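Long-range contacts in phosphoinositol-specific phospholipase C (Pseudomonas sp., PDB 5FYP), which probably cleaves phosphoinositides at the phosphodiester bond of the lipid headgroup in a calcium-dependent reaction: residues Y33-V44 with Y283-R294; E95-D106 with L139-K147. All coordinates share one frame; numbering follows the deposited sequence.

Interaction 1: Y33-V44 with Y283-R294; sequences YANTFSSVLDSV and YRFAAQSAGGYR
Phe-285 carries the apolar part of the contact, its ring lodged against the turns of 33-44. Its CG sits between the backbone N and the carbonyl carbon (chi1 50°), and the ring stretches out beneath Val-40, whose CG1 makes a CH-pi contact over one face, 4.2 Å from the ring centroid. Ser-43 CB lies at the ring edge, in its plane, and the Val-44 side chain crosses that of Phe-285 at about a right angle, CG1 near Phe-285 CB. The aromatic pair Tyr-33 and Tyr-283 runs side by side with planes 29° apart; the rings are slid so far that they barely overlap, and Tyr-33 CZ comes within 3.4 Å of Tyr-283 CD1.

The polar contacts centre on Arg-294. Arg-294 NH1 donates to Ser-43 O at 3.0 Å, in the carbonyl plane on a lone pair, though the oxygen is tilted out of the guanidinium plane. Ala-286 O is gripped side-on by Arg-294 NH2 at 2.9 Å and, in a longer bond, by NE. These bonds, with a water shared between NH1 and Asp-42 O, limit the group's rotation, and Ser-43 CB lies over one face, toward the rim. Another water bridges Tyr-33 O and Tyr-283 O.

Tyr-283 also stacks on His-26, beside the calcium ligand Asn-27. The contact joins loops following the neighbouring parallel strands 20-25 and 279-282, consistent with the beta-to-alpha side of this clan's TIM-barrel-type fold.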
loop_
_atom_site.group_PDB
_atom_site.type_symbol
_atom_site.label_atom_id
_atom_site.label_comp_id
_atom_site.label_asym_id
_atom_site.label_seq_id
_atom_site.Cartn_x
_atom_site.Cartn_y
_atom_site.Cartn_z
ATOM N N TYR A 33 12.462 -14.120 0.892
ATOM C CA TYR A 33 12.148 -13.293 2.064
ATOM C C TYR A 33 11.110 -13.905 3.003
ATOM O O TYR A 33 10.994 -13.481 4.146
ATOM C CB TYR A 33 11.685 -11.878 1.643
ATOM C CG TYR A 33 12.680 -11.148 0.804
ATOM C CD1 TYR A 33 14.002 -11.024 1.199
ATOM C CD2 TYR A 33 12.308 -10.531 -0.387
ATOM C CE1 TYR A 33 14.923 -10.360 0.396
ATOM C CE2 TYR A 33 13.197 -9.901 -1.203
ATOM C CZ TYR A 33 14.511 -9.800 -0.807
ATOM O OH TYR A 33 15.412 -9.165 -1.614
ATOM N N ALA A 34 10.398 -14.934 2.536
ATOM C CA ALA A 34 9.396 -15.603 3.374
ATOM C C ALA A 34 9.060 -16.932 2.714
ATOM O O ALA A 34 8.999 -17.018 1.484
ATOM C CB ALA A 34 8.140 -14.758 3.567
ATOM N N ASN A 35 8.781 -17.936 3.528
ATOM C CA ASN A 35 8.465 -19.262 2.979
ATOM C C ASN A 35 7.089 -19.288 2.297
ATOM O O ASN A 35 6.926 -19.913 1.262
ATOM C CB ASN A 35 8.614 -20.322 4.049
ATOM C CG ASN A 35 10.080 -20.540 4.464
ATOM O OD1 ASN A 35 11.025 -20.206 3.723
ATOM N ND2 ASN A 35 10.278 -21.091 5.649
ATOM N N THR A 36 6.140 -18.555 2.873
ATOM C CA THR A 36 4.819 -18.356 2.274
ATOM C C THR A 36 4.456 -16.894 2.423
ATOM O O THR A 36 4.856 -16.225 3.390
ATOM C CB THR A 36 3.732 -19.218 2.924
ATOM O OG1 THR A 36 3.526 -18.749 4.249
ATOM C CG2 THR A 36 4.090 -20.702 2.922
ATOM N N PHE A 37 3.644 -16.397 1.515
ATOM C CA PHE A 37 3.182 -15.014 1.598
ATOM C C PHE A 37 2.364 -14.834 2.892
ATOM O O PHE A 37 2.542 -13.848 3.612
ATOM C CB PHE A 37 2.364 -14.659 0.368
ATOM C CG PHE A 37 2.123 -13.174 0.167
ATOM C CD1 PHE A 37 3.179 -12.274 0.152
ATOM C CD2 PHE A 37 0.838 -12.689 -0.029
ATOM C CE1 PHE A 37 2.950 -10.927 -0.072
ATOM C CE2 PHE A 37 0.601 -11.345 -0.235
ATOM C CZ PHE A 37 1.657 -10.469 -0.269
ATOM N N SER A 38 1.491 -15.798 3.181
ATOM C CA SER A 38 0.633 -15.697 4.364
ATOM C C SER A 38 1.443 -15.615 5.658
ATOM O O SER A 38 1.030 -14.932 6.601
ATOM C CB SER A 38 -0.346 -16.864 4.406
ATOM O OG SER A 38 0.294 -18.096 4.621
ATOM N N SER A 39 2.596 -16.288 5.714
ATOM C CA SER A 39 3.419 -16.278 6.925
ATOM C C SER A 39 3.920 -14.884 7.285
ATOM O O SER A 39 4.248 -14.650 8.448
ATOM C CB SER A 39 4.609 -17.227 6.804
ATOM O OG SER A 39 5.593 -16.756 5.917
ATOM N N VAL A 40 4.001 -13.967 6.315
ATOM C CA VAL A 40 4.464 -12.607 6.576
ATOM C C VAL A 40 3.563 -11.966 7.653
ATOM O O VAL A 40 4.035 -11.172 8.496
ATOM C CB VAL A 40 4.495 -11.784 5.286
ATOM C CG1 VAL A 40 4.876 -10.360 5.601
ATOM C CG2 VAL A 40 5.456 -12.399 4.310
ATOM N N LEU A 41 2.269 -12.307 7.636
ATOM C CA LEU A 41 1.291 -11.783 8.582
ATOM C C LEU A 41 1.488 -12.326 10.012
ATOM O O LEU A 41 0.845 -11.852 10.952
ATOM C CB LEU A 41 -0.108 -12.024 8.066
ATOM C CG LEU A 41 -0.429 -11.168 6.834
ATOM C CD1 LEU A 41 -1.512 -11.764 5.986
ATOM C CD2 LEU A 41 -0.818 -9.733 7.243
ATOM N N ASP A 42 2.412 -13.264 10.211
ATOM C CA ASP A 42 2.822 -13.587 11.594
ATOM C C ASP A 42 3.663 -12.482 12.225
ATOM O O ASP A 42 3.829 -12.461 13.445
ATOM C CB ASP A 42 3.645 -14.875 11.609
ATOM C CG ASP A 42 2.878 -16.087 11.144
ATOM O OD1 ASP A 42 1.642 -16.063 11.076
ATOM O OD2 ASP A 42 3.519 -17.117 10.957
ATOM N N SER A 43 4.183 -11.570 11.391
ATOM C CA SER A 43 5.162 -10.563 11.839
ATOM C C SER A 43 4.766 -9.118 11.641
ATOM O O SER A 43 5.189 -8.273 12.409
ATOM C CB SER A 43 6.515 -10.767 11.168
ATOM O OG SER A 43 7.030 -12.050 11.412
ATOM N N VAL A 44 4.064 -8.815 10.549
ATOM C CA VAL A 44 3.738 -7.434 10.159
ATOM C C VAL A 44 2.318 -7.383 9.597
ATOM O O VAL A 44 1.698 -8.420 9.331
ATOM C CB VAL A 44 4.744 -6.830 9.156
ATOM C CG1 VAL A 44 6.148 -6.723 9.771
ATOM C CG2 VAL A 44 4.794 -7.604 7.851
ATOM N N TYR A 283 13.514 -5.640 3.857
ATOM C CA TYR A 283 13.621 -7.013 3.364
ATOM C C TYR A 283 13.478 -8.015 4.522
ATOM O O TYR A 283 12.726 -8.988 4.432
ATOM C CB TYR A 283 14.940 -7.219 2.654
ATOM C CG TYR A 283 15.088 -6.384 1.422
ATOM C CD1 TYR A 283 14.274 -6.610 0.304
ATOM C CD2 TYR A 283 16.064 -5.387 1.313
ATOM C CE1 TYR A 283 14.422 -5.872 -0.861
ATOM C CE2 TYR A 283 16.210 -4.625 0.169
ATOM C CZ TYR A 283 15.396 -4.885 -0.927
ATOM O OH TYR A 283 15.551 -4.180 -2.095
ATOM N N ARG A 284 14.238 -7.762 5.584
ATOM C CA ARG A 284 14.311 -8.631 6.797
ATOM C C ARG A 284 13.375 -8.026 7.855
ATOM O O ARG A 284 13.798 -7.503 8.882
ATOM C CB ARG A 284 15.740 -8.755 7.293
ATOM C CG ARG A 284 16.714 -9.263 6.221
ATOM C CD ARG A 284 18.187 -9.208 6.624
ATOM N NE ARG A 284 18.490 -9.993 7.781
ATOM C CZ ARG A 284 19.638 -9.919 8.438
ATOM N NH1 ARG A 284 20.627 -9.022 8.106
ATOM N NH2 ARG A 284 19.825 -10.714 9.491
ATOM N N PHE A 285 12.082 -8.079 7.565
ATOM C CA PHE A 285 11.099 -7.403 8.408
ATOM C C PHE A 285 10.990 -7.984 9.831
ATOM O O PHE A 285 10.821 -7.221 10.783
ATOM C CB PHE A 285 9.713 -7.385 7.733
ATOM C CG PHE A 285 9.263 -8.735 7.243
ATOM C CD1 PHE A 285 8.618 -9.620 8.088
ATOM C CD2 PHE A 285 9.551 -9.132 5.947
ATOM C CE1 PHE A 285 8.269 -10.879 7.632
ATOM C CE2 PHE A 285 9.234 -10.398 5.521
ATOM C CZ PHE A 285 8.591 -11.266 6.366
ATOM N N ALA A 286 11.138 -9.289 9.973
ATOM C CA ALA A 286 10.957 -9.909 11.304
ATOM C C ALA A 286 12.043 -9.478 12.264
ATOM O O ALA A 286 11.814 -9.395 13.475
ATOM C CB ALA A 286 10.895 -11.416 11.210
ATOM N N ALA A 287 13.222 -9.159 11.730
ATOM C CA ALA A 287 14.374 -8.747 12.534
ATOM C C ALA A 287 14.231 -7.335 13.107
ATOM O O ALA A 287 15.050 -6.944 13.932
ATOM C CB ALA A 287 15.647 -8.825 11.701
ATOM N N GLN A 288 13.240 -6.576 12.673
ATOM C CA GLN A 288 13.076 -5.205 13.123
ATOM C C GLN A 288 12.045 -5.117 14.231
ATOM O O GLN A 288 11.019 -5.804 14.200
ATOM C CB GLN A 288 12.595 -4.293 11.976
ATOM C CG GLN A 288 13.318 -4.526 10.673
ATOM C CD GLN A 288 14.803 -4.430 10.744
ATOM O OE1 GLN A 288 15.360 -3.583 11.405
ATOM N NE2 GLN A 288 15.477 -5.301 10.000
ATOM N N SER A 289 12.304 -4.231 15.194
ATOM C CA SER A 289 11.372 -3.947 16.261
ATOM C C SER A 289 11.890 -2.770 17.047
ATOM O O SER A 289 13.060 -2.413 16.937
ATOM C CB SER A 289 11.198 -5.140 17.214
ATOM O OG SER A 289 12.404 -5.455 17.895
ATOM N N ALA A 290 10.997 -2.186 17.834
ATOM C CA ALA A 290 11.356 -1.131 18.770
ATOM C C ALA A 290 10.598 -1.414 20.038
ATOM O O ALA A 290 9.370 -1.430 20.039
ATOM C CB ALA A 290 10.994 0.244 18.190
ATOM N N GLY A 291 11.323 -1.610 21.132
ATOM C CA GLY A 291 10.671 -1.973 22.401
ATOM C C GLY A 291 9.819 -3.232 22.316
ATOM O O GLY A 291 8.802 -3.361 22.997
ATOM N N GLY A 292 10.219 -4.136 21.417
ATOM C CA GLY A 292 9.499 -5.394 21.177
ATOM C C GLY A 292 8.337 -5.310 20.209
ATOM O O GLY A 292 7.695 -6.330 19.943
ATOM N N TYR A 293 8.088 -4.110 19.676
ATOM C CA TYR A 293 6.943 -3.874 18.824
ATOM C C TYR A 293 7.360 -3.605 17.372
ATOM O O TYR A 293 8.398 -2.993 17.109
ATOM C CB TYR A 293 6.121 -2.702 19.329
ATOM C CG TYR A 293 5.534 -2.901 20.709
ATOM C CD1 TYR A 293 4.695 -3.983 20.988
ATOM C CD2 TYR A 293 5.774 -1.983 21.707
ATOM C CE1 TYR A 293 4.149 -4.173 22.261
ATOM C CE2 TYR A 293 5.220 -2.147 22.984
ATOM C CZ TYR A 293 4.399 -3.239 23.215
ATOM O OH TYR A 293 3.858 -3.399 24.488
ATOM N N ARG A 294 6.504 -4.041 16.447
ATOM C CA ARG A 294 6.611 -3.685 15.026
ATOM C C ARG A 294 5.537 -2.719 14.570
ATOM O O ARG A 294 5.576 -2.261 13.431
ATOM C CB ARG A 294 6.633 -4.911 14.127
ATOM C CG ARG A 294 7.764 -5.868 14.443
ATOM C CD ARG A 294 8.090 -6.791 13.264
ATOM N NE ARG A 294 8.903 -7.928 13.686
ATOM C CZ ARG A 294 8.432 -9.015 14.291
ATOM N NH1 ARG A 294 7.148 -9.215 14.446
ATOM N NH2 ARG A 294 9.292 -9.937 14.727
HETATM O O HOH W 1 12.568 -11.619 5.354
HETATM O O HOH W 2 5.802 -11.634 15.282
#

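Interaction 2: E95-D106 with L139-K147; sequences EACLNDVKNWSD and LVARVFQGK
An extended side chain, with CG anti to the backbone N (chi1 179°), carries the carboxylate of Glu-95 across to Arg-142, whose chain bends at chi3 to present its guanidinium end-on. In this salt bridge Arg-142 NH1 reaches Glu-95 OE2 at 2.8 Å, and Arg-142 NH2 reaches Glu-95 OE1 at 3.1 Å. Both bonds are nearly straight and lie in the guanidinium plane, yet they meet the oxygens from above the carboxylate plane, the two flat groups being turned 58° apart. Replacing Glu-95 by alanine is likely to leave the Arg-142 guanidinium without its anionic mate and freer to turn, and to thin the cover over Leu-139 CD1.

Between the charged ends, helices 95-106 and 139-144 pack with knobs into holes at a crossing angle of -33°. Leu-98 enters among Leu-139, Val-140, Val-143 and Phe-144, its CD2 in plane at the Phe-144 ring edge; Val-143 fits among Glu-95, Leu-98, Asn-99 and Lys-102, with CG1 3.9 Å from Leu-98 CB. A water joins Asn-99 OD1 to Val-143 O.

At the other end Lys-147 NZ donates to Ser-105 OG and Asp-106 OD1, each at 2.8 Å. Lys-102 NZ takes the syn lone pair of Asp-106 OD2 at 2.7 Å, so one carboxylate lies between two lysines in a salt-bridge network and probably offsets their charges; Ser-105 OG also bonds to His-111.

Leu-98 and Phe-144 both rest on Leu-116 of strand 114-120, while Val-140 and Phe-144 reach Leu-186 of strand 184-189: the two helices lie together over neighbouring parallel strands.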
loop_
_atom_site.group_PDB
_atom_site.type_symbol
_atom_site.label_atom_id
_atom_site.label_comp_id
_atom_site.label_asym_id
_atom_site.label_seq_id
_atom_site.Cartn_x
_atom_site.Cartn_y
_atom_site.Cartn_z
ATOM N N GLU A 95 -4.148 -12.696 -8.316
ATOM C CA GLU A 95 -5.394 -13.062 -7.627
ATOM C C GLU A 95 -5.138 -14.061 -6.511
ATOM O O GLU A 95 -5.711 -13.967 -5.419
ATOM C CB GLU A 95 -6.423 -13.594 -8.632
ATOM C CG GLU A 95 -7.723 -14.022 -7.989
ATOM C CD GLU A 95 -8.841 -14.270 -8.981
ATOM O OE1 GLU A 95 -8.719 -13.928 -10.166
ATOM O OE2 GLU A 95 -9.892 -14.779 -8.560
ATOM N N ALA A 96 -4.268 -15.031 -6.775
ATOM C CA ALA A 96 -3.945 -16.028 -5.743
ATOM C C ALA A 96 -3.285 -15.379 -4.509
ATOM O O ALA A 96 -3.611 -15.685 -3.354
ATOM C CB ALA A 96 -3.040 -17.088 -6.301
ATOM N N CYS A 97 -2.345 -14.482 -4.765
ATOM C CA CYS A 97 -1.679 -13.760 -3.687
ATOM C C CYS A 97 -2.672 -12.927 -2.868
ATOM O O CYS A 97 -2.624 -12.904 -1.639
ATOM C CB CYS A 97 -0.556 -12.869 -4.204
ATOM S SG CYS A 97 0.834 -13.734 -4.973
ATOM N N LEU A 98 -3.557 -12.238 -3.571
ATOM C CA LEU A 98 -4.586 -11.465 -2.892
ATOM C C LEU A 98 -5.495 -12.373 -2.045
ATOM O O LEU A 98 -5.859 -12.022 -0.916
ATOM C CB LEU A 98 -5.407 -10.660 -3.890
ATOM C CG LEU A 98 -4.644 -9.613 -4.692
ATOM C CD1 LEU A 98 -5.603 -8.910 -5.636
ATOM C CD2 LEU A 98 -3.943 -8.597 -3.821
ATOM N N ASN A 99 -5.854 -13.531 -2.580
ATOM C CA ASN A 99 -6.660 -14.483 -1.818
ATOM C C ASN A 99 -5.972 -15.025 -0.580
ATOM O O ASN A 99 -6.639 -15.261 0.433
ATOM C CB ASN A 99 -7.137 -15.616 -2.706
ATOM C CG ASN A 99 -8.466 -15.291 -3.352
ATOM O OD1 ASN A 99 -9.417 -14.867 -2.676
ATOM N ND2 ASN A 99 -8.559 -15.524 -4.630
ATOM N N ASP A 100 -4.644 -15.137 -0.624
ATOM C CA ASP A 100 -3.926 -15.533 0.597
ATOM C C ASP A 100 -4.166 -14.496 1.710
ATOM O O ASP A 100 -4.379 -14.845 2.871
ATOM C CB ASP A 100 -2.429 -15.643 0.339
ATOM C CG ASP A 100 -2.044 -16.922 -0.369
ATOM O OD1 ASP A 100 -2.869 -17.849 -0.444
ATOM O OD2 ASP A 100 -0.895 -16.957 -0.839
ATOM N N VAL A 101 -4.178 -13.215 1.363
ATOM C CA VAL A 101 -4.447 -12.144 2.338
ATOM C C VAL A 101 -5.900 -12.209 2.796
ATOM O O VAL A 101 -6.194 -12.113 3.985
ATOM C CB VAL A 101 -4.089 -10.766 1.766
ATOM C CG1 VAL A 101 -4.410 -9.680 2.774
ATOM C CG2 VAL A 101 -2.620 -10.734 1.392
ATOM N N LYS A 102 -6.804 -12.354 1.847
ATOM C CA LYS A 102 -8.236 -12.420 2.156
ATOM C C LYS A 102 -8.534 -13.572 3.136
ATOM O O LYS A 102 -9.249 -13.420 4.117
ATOM C CB LYS A 102 -9.005 -12.561 0.857
ATOM C CG LYS A 102 -10.509 -12.395 0.991
ATOM C CD LYS A 102 -11.234 -13.660 1.293
ATOM C CE LYS A 102 -12.727 -13.401 1.229
ATOM N NZ LYS A 102 -13.528 -14.527 1.737
ATOM N N ASN A 103 -7.948 -14.730 2.850
ATOM C CA ASN A 103 -8.133 -15.895 3.703
ATOM C C ASN A 103 -7.549 -15.705 5.102
ATOM O O ASN A 103 -8.178 -16.070 6.078
ATOM C CB ASN A 103 -7.535 -17.133 3.044
ATOM C CG ASN A 103 -8.315 -17.588 1.823
ATOM O OD1 ASN A 103 -9.508 -17.322 1.688
ATOM N ND2 ASN A 103 -7.637 -18.269 0.923
ATOM N N TRP A 104 -6.352 -15.120 5.192
ATOM C CA TRP A 104 -5.773 -14.827 6.506
ATOM C C TRP A 104 -6.711 -13.887 7.264
ATOM O O TRP A 104 -7.006 -14.084 8.447
ATOM C CB TRP A 104 -4.361 -14.229 6.369
ATOM C CG TRP A 104 -3.698 -13.993 7.697
ATOM C CD1 TRP A 104 -2.793 -14.816 8.310
ATOM C CD2 TRP A 104 -3.900 -12.892 8.586
ATOM N NE1 TRP A 104 -2.418 -14.309 9.509
ATOM C CE2 TRP A 104 -3.095 -13.133 9.716
ATOM C CE3 TRP A 104 -4.681 -11.720 8.538
ATOM C CZ2 TRP A 104 -3.062 -12.264 10.800
ATOM C CZ3 TRP A 104 -4.645 -10.870 9.618
ATOM C CH2 TRP A 104 -3.821 -11.128 10.716
ATOM N N SER A 105 -7.215 -12.869 6.573
ATOM C CA SER A 105 -8.145 -11.907 7.194
ATOM C C SER A 105 -9.396 -12.618 7.752
ATOM O O SER A 105 -9.780 -12.399 8.905
ATOM C CB SER A 105 -8.542 -10.844 6.193
ATOM O OG SER A 105 -9.603 -10.028 6.670
ATOM N N ASP A 106 -10.005 -13.490 6.953
ATOM C CA ASP A 106 -11.165 -14.246 7.419
ATOM C C ASP A 106 -10.880 -15.081 8.690
ATOM O O ASP A 106 -11.729 -15.241 9.534
ATOM C CB ASP A 106 -11.631 -15.208 6.337
ATOM C CG ASP A 106 -12.399 -14.546 5.226
ATOM O OD1 ASP A 106 -12.842 -13.390 5.367
ATOM O OD2 ASP A 106 -12.605 -15.218 4.189
ATOM N N LEU A 139 -11.149 -6.700 -10.039
ATOM C CA LEU A 139 -10.447 -7.831 -9.431
ATOM C C LEU A 139 -10.342 -7.646 -7.916
ATOM O O LEU A 139 -10.685 -8.551 -7.167
ATOM C CB LEU A 139 -9.044 -7.997 -10.023
ATOM C CG LEU A 139 -8.121 -8.950 -9.267
ATOM C CD1 LEU A 139 -8.702 -10.350 -9.249
ATOM C CD2 LEU A 139 -6.730 -8.975 -9.870
ATOM N N VAL A 140 -9.814 -6.502 -7.482
ATOM C CA VAL A 140 -9.565 -6.378 -6.056
ATOM C C VAL A 140 -10.882 -6.372 -5.257
ATOM O O VAL A 140 -10.933 -6.888 -4.153
ATOM C CB VAL A 140 -8.644 -5.196 -5.708
ATOM C CG1 VAL A 140 -7.294 -5.350 -6.445
ATOM C CG2 VAL A 140 -9.256 -3.844 -5.992
ATOM N N ALA A 141 -11.922 -5.800 -5.846
ATOM C CA ALA A 141 -13.239 -5.795 -5.200
ATOM C C ALA A 141 -13.835 -7.205 -5.141
ATOM O O ALA A 141 -14.437 -7.580 -4.162
ATOM C CB ALA A 141 -14.191 -4.849 -5.919
ATOM N N ARG A 142 -13.644 -7.964 -6.200
ATOM C CA ARG A 142 -14.136 -9.355 -6.232
ATOM C C ARG A 142 -13.456 -10.217 -5.173
ATOM O O ARG A 142 -14.091 -11.012 -4.502
ATOM C CB ARG A 142 -13.943 -9.956 -7.615
ATOM C CG ARG A 142 -14.461 -11.363 -7.746
ATOM C CD ARG A 142 -14.601 -11.738 -9.223
ATOM N NE ARG A 142 -13.340 -11.592 -9.952
ATOM C CZ ARG A 142 -12.299 -12.416 -9.833
ATOM N NH1 ARG A 142 -12.340 -13.453 -9.016
ATOM N NH2 ARG A 142 -11.200 -12.188 -10.539
ATOM N N VAL A 143 -12.152 -10.022 -5.000
ATOM C CA VAL A 143 -11.427 -10.782 -3.990
ATOM C C VAL A 143 -11.801 -10.330 -2.576
ATOM O O VAL A 143 -12.179 -11.147 -1.738
ATOM C CB VAL A 143 -9.904 -10.660 -4.183
ATOM C CG1 VAL A 143 -9.150 -11.284 -3.015
ATOM C CG2 VAL A 143 -9.483 -11.328 -5.477
ATOM N N PHE A 144 -11.720 -9.032 -2.303
ATOM C CA PHE A 144 -11.826 -8.535 -0.930
ATOM C C PHE A 144 -13.216 -8.145 -0.474
ATOM O O PHE A 144 -13.451 -8.096 0.728
ATOM C CB PHE A 144 -10.875 -7.355 -0.714
ATOM C CG PHE A 144 -9.422 -7.756 -0.765
ATOM C CD1 PHE A 144 -8.882 -8.496 0.271
ATOM C CD2 PHE A 144 -8.611 -7.409 -1.822
ATOM C CE1 PHE A 144 -7.566 -8.901 0.259
ATOM C CE2 PHE A 144 -7.290 -7.811 -1.854
ATOM C CZ PHE A 144 -6.752 -8.565 -0.826
ATOM N N GLN A 145 -14.093 -7.855 -1.438
ATOM C CA GLN A 145 -15.448 -7.465 -1.200
ATOM C C GLN A 145 -15.499 -6.329 -0.183
ATOM O O GLN A 145 -14.764 -5.337 -0.286
ATOM C CB GLN A 145 -16.216 -8.724 -0.773
ATOM C CG GLN A 145 -16.242 -9.833 -1.813
ATOM N N GLY A 146 -16.226 -6.516 0.895
ATOM C CA GLY A 146 -16.400 -5.456 1.844
ATOM C C GLY A 146 -15.249 -5.207 2.773
ATOM O O GLY A 146 -15.348 -4.327 3.613
ATOM N N LYS A 147 -14.137 -5.950 2.634
ATOM C CA LYS A 147 -12.986 -5.717 3.508
ATOM C C LYS A 147 -12.267 -4.411 3.211
ATOM O O LYS A 147 -11.535 -3.920 4.046
ATOM C CB LYS A 147 -11.979 -6.859 3.420
ATOM C CG LYS A 147 -12.475 -8.174 3.970
ATOM C CD LYS A 147 -11.413 -9.265 3.788
ATOM C CE LYS A 147 -11.889 -10.656 4.209
ATOM N NZ LYS A 147 -12.142 -10.740 5.673
HETATM O O HOH W 3 -12.249 -13.931 -2.410
#

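The two contacts have centres about 20 Å apart and meet where 33-44 packs on 95-106: Phe-37 on Val-101 and Leu-41 on Trp-104. Both segments of interaction 2 fall between those of interaction 1 in sequence, and interaction 1 brings a loop near the N-terminus to one near the C-terminus. Interaction 1 joins loops following strands 20-25 and 279-282 of one sheet; interaction 2 pairs helices 94-107 and 133-144 over the other sheet, on strands 114-120 and 184-189. Strand 46-52 touches both, taking Val-40 and Leu-41 on Leu-47 and Leu-98 on Leu-49, and supplies the calcium ligands Glu-48 and Asp-50; strand 114-120, under the helices, carries a further ligand, Asp-119.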